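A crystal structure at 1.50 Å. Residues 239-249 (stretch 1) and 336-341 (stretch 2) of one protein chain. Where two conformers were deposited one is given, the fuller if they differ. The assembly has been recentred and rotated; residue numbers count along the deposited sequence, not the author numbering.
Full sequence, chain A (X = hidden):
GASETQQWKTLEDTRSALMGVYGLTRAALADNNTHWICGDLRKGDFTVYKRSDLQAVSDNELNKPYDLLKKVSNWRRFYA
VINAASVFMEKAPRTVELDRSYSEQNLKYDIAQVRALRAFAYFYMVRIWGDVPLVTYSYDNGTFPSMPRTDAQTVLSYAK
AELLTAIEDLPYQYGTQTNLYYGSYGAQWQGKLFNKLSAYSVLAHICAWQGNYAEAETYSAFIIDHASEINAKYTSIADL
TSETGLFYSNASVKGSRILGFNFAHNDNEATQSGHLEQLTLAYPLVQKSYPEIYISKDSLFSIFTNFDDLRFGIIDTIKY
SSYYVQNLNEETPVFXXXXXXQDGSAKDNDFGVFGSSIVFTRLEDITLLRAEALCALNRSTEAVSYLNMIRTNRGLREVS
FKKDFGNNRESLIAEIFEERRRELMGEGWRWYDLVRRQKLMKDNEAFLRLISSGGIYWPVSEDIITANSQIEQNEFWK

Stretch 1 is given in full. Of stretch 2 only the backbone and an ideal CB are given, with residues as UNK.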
# COMPACT_ATOMS: atom_id res chain seq x y z
N ASP A 239 -18.17 -1.95 8.16
CA ASP A 239 -17.02 -1.20 8.75
C ASP A 239 -15.93 -0.88 7.72
O ASP A 239 -15.22 0.12 7.86
CB ASP A 239 -16.43 -1.95 9.95
CG ASP A 239 -17.33 -1.91 11.19
OD1 ASP A 239 -18.26 -1.06 11.28
OD2 ASP A 239 -17.09 -2.72 12.13
N LEU A 240 -15.83 -1.68 6.68
CA LEU A 240 -14.84 -1.39 5.65
C LEU A 240 -15.22 -0.16 4.84
O LEU A 240 -14.35 0.62 4.49
CB LEU A 240 -14.68 -2.59 4.72
CG LEU A 240 -13.67 -2.50 3.57
CD1 LEU A 240 -12.24 -2.27 4.09
CD2 LEU A 240 -13.77 -3.76 2.70
N THR A 241 -16.51 -0.01 4.57
CA THR A 241 -17.01 0.97 3.63
C THR A 241 -17.68 2.21 4.24
O THR A 241 -17.93 3.18 3.52
CB THR A 241 -18.02 0.27 2.67
OG1 THR A 241 -19.13 -0.27 3.42
CG2 THR A 241 -17.34 -0.82 1.88
N SER A 242 -17.94 2.17 5.55
CA SER A 242 -18.59 3.27 6.24
C SER A 242 -17.80 4.56 6.18
O SER A 242 -16.56 4.57 6.18
CB SER A 242 -18.75 2.94 7.73
OG SER A 242 -19.30 4.01 8.44
N GLU A 243 -18.53 5.67 6.27
CA GLU A 243 -17.97 7.02 6.32
C GLU A 243 -17.10 7.21 7.59
O GLU A 243 -16.25 8.09 7.65
CB GLU A 243 -19.13 8.04 6.29
CG GLU A 243 -19.93 8.09 4.98
CD GLU A 243 -21.11 7.07 4.79
OE1 GLU A 243 -21.24 6.05 5.55
OE2 GLU A 243 -21.88 7.32 3.81
N THR A 244 -17.34 6.38 8.62
CA THR A 244 -16.58 6.38 9.89
C THR A 244 -15.91 5.02 10.12
O THR A 244 -15.55 4.67 11.25
CB THR A 244 -17.44 6.81 11.09
OG1 THR A 244 -18.59 5.97 11.17
CG2 THR A 244 -17.84 8.29 10.91
N GLY A 245 -15.71 4.28 9.03
CA GLY A 245 -15.10 2.98 9.09
C GLY A 245 -13.60 3.02 8.88
O GLY A 245 -12.93 4.04 9.13
N LEU A 246 -13.07 1.93 8.34
CA LEU A 246 -11.62 1.71 8.25
C LEU A 246 -10.81 2.84 7.62
O LEU A 246 -9.69 3.09 8.04
CB LEU A 246 -11.33 0.40 7.51
CG LEU A 246 -9.90 -0.12 7.58
CD1 LEU A 246 -9.55 -0.59 9.01
CD2 LEU A 246 -9.62 -1.22 6.54
N PHE A 247 -11.38 3.51 6.61
CA PHE A 247 -10.68 4.57 5.90
C PHE A 247 -10.74 5.92 6.63
O PHE A 247 -10.07 6.86 6.20
CB PHE A 247 -11.16 4.64 4.46
CG PHE A 247 -10.83 3.40 3.69
CD1 PHE A 247 -9.55 3.18 3.22
CD2 PHE A 247 -11.77 2.39 3.52
CE1 PHE A 247 -9.22 2.00 2.54
CE2 PHE A 247 -11.46 1.20 2.86
CZ PHE A 247 -10.18 1.01 2.38
N TYR A 248 -11.54 6.01 7.69
CA TYR A 248 -11.65 7.23 8.50
C TYR A 248 -10.55 7.18 9.58
O TYR A 248 -10.44 6.18 10.29
CB TYR A 248 -13.08 7.30 9.11
CG TYR A 248 -13.26 8.37 10.15
CD1 TYR A 248 -13.12 9.70 9.82
CD2 TYR A 248 -13.63 8.03 11.47
CE1 TYR A 248 -13.27 10.69 10.79
CE2 TYR A 248 -13.84 9.02 12.41
CZ TYR A 248 -13.65 10.32 12.08
OH TYR A 248 -13.84 11.28 13.07
N SER A 249 -9.76 8.28 9.67
CA SER A 249 -8.61 8.36 10.59
C SER A 249 -8.92 7.91 12.01
O SER A 249 -8.18 7.10 12.59
CB SER A 249 -8.03 9.78 10.61
OG SER A 249 -9.04 10.73 10.92
N UNK A 336 -18.11 3.68 -4.83
CA UNK A 336 -18.33 4.40 -3.59
C UNK A 336 -17.76 3.70 -2.35
O UNK A 336 -18.01 4.15 -1.23
CB UNK A 336 -19.83 4.62 -3.40
N UNK A 337 -16.98 2.63 -2.54
CA UNK A 337 -16.40 1.89 -1.42
C UNK A 337 -15.74 2.81 -0.39
O UNK A 337 -15.93 2.65 0.81
CB UNK A 337 -15.37 0.88 -1.94
N UNK A 338 -14.91 3.72 -0.89
CA UNK A 338 -14.11 4.65 -0.09
C UNK A 338 -14.77 6.02 -0.27
O UNK A 338 -14.84 6.56 -1.40
CB UNK A 338 -12.64 4.66 -0.51
N UNK A 339 -15.27 6.56 0.83
CA UNK A 339 -16.12 7.79 0.80
C UNK A 339 -16.05 8.59 2.12
O UNK A 339 -17.05 8.80 2.84
CB UNK A 339 -17.58 7.41 0.52
N UNK A 340 -14.83 9.01 2.44
CA UNK A 340 -14.54 9.76 3.67
C UNK A 340 -14.60 11.25 3.28
O UNK A 340 -13.61 11.88 2.87
CB UNK A 340 -13.18 9.38 4.27
N UNK A 341 -15.81 11.81 3.35
CA UNK A 341 -16.08 13.17 2.84
C UNK A 341 -16.20 14.19 3.98
O UNK A 341 -17.05 14.00 4.84
CB UNK A 341 -17.36 13.18 2.01

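Position 336 offers little to reason from: its CA-to-CB bond points sideways and no atom of stretch 1 lies within 5.5 Å of the ideal CB, so almost any side chain would be compatible. The residue is Ser336. Its hydroxyl is hydrogen-bonded elsewhere in the structure, while its backbone O accepts a bond from the side chain at 339.

At 337 the CB again points sideways, 4.6 Å from Thr241 CG2, and beyond it lie the methyls of Leu240 and the ring of Phe247. A long side chain with an apolar stem would suit, whether aliphatic or ending in a polar group that finds its partner further on. The residue is Lys337, extended with all four chi angles t. Its methylenes pass Thr241 (CG to Thr241 CG2, 4.0 Å) and Leu240 (CE to Leu240 CD2, 4.1 Å), and NZ is hydrogen-bonded elsewhere in the structure.

The CB of 338 stands 4.7 Å from Phe247 CD2, where the aromatic ring calls for an apolar partner; leucine, isoleucine, valine or methionine would all be plausible. Ile338 sets its CD1 3.8 Å from the centroid of the Phe247 ring, 19° off the ring normal, a CH-pi contact over one face.

Position 339, with phi/psi of -154/59, has its CB 5.2 Å from Thr241 O and 5.1 Å from Glu243 CG. A carbonyl at the end of a helix and a nearby carboxylate favour a long donor, lysine or arginine, though a glutamine could also offer an NH. Lys339 curls back, chi4 being m, so that NZ donates to Thr241 O at 2.7 Å, tying the two stretches together, and to Ser336 O at 3.0 Å within its own stretch. Water 2 donates to Thr241 OG1 and accepts from Lys339 NZ; water 1 donates to Thr241 O and accepts from the backbone N of Lys339. In the conformer given, Glu243 OE2 lies 5.1 Å from Lys339 NZ, too far for a salt bridge, and its closest side-chain approach is to Lys339 CE at 3.7 Å.

At 340 the CB lies 4.4 Å from Phe247 O, 4.7 Å from Glu243 O and 5.0 Å from Tyr248 CA, beside the two successive turns of stretch 1. Turn carbonyls could attract a donor, but the carbon surfaces of Phe247 and Tyr248 equally suit an aliphatic chain. Ile340 takes the second course: CG1 packs on Phe247 CB at 3.7 Å, and CD1 reaches 3.3 Å from Glu243 O and 4.1 Å from Tyr248 CB.

Position 341 has nothing of stretch 1 within 5.5 Å of its CB and is unconstrained from that side; the residue is Ile341.

Stretch 2 (336-341) SKIKII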
# COMPACT_ATOMS: atom_id res chain seq x y z
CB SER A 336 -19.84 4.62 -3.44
OG SER A 336 -20.53 3.38 -3.43
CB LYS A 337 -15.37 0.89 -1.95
CG LYS A 337 -14.64 0.09 -0.91
CD LYS A 337 -13.53 -0.70 -1.53
CE LYS A 337 -12.73 -1.46 -0.47
NZ LYS A 337 -11.73 -2.46 -1.04
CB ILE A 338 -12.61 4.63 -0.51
CG1 ILE A 338 -12.07 3.19 -0.48
CG2 ILE A 338 -11.82 5.60 0.37
CD1 ILE A 338 -10.59 3.02 -0.72
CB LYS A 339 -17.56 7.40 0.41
CG LYS A 339 -18.19 6.31 1.24
CD LYS A 339 -19.65 6.04 0.85
CE LYS A 339 -20.22 4.89 1.63
NZ LYS A 339 -19.49 3.63 1.32
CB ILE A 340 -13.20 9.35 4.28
CG1 ILE A 340 -13.08 7.83 4.41
CG2 ILE A 340 -13.05 10.00 5.64
CD1 ILE A 340 -14.24 7.12 5.18
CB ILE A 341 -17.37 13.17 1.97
CG1 ILE A 341 -17.31 12.12 0.85
CG2 ILE A 341 -17.64 14.60 1.37
CD1 ILE A 341 -18.66 11.87 0.13
O HOH W 1 -15.40 4.62 3.01
O HOH W 2 -21.20 2.02 3.11
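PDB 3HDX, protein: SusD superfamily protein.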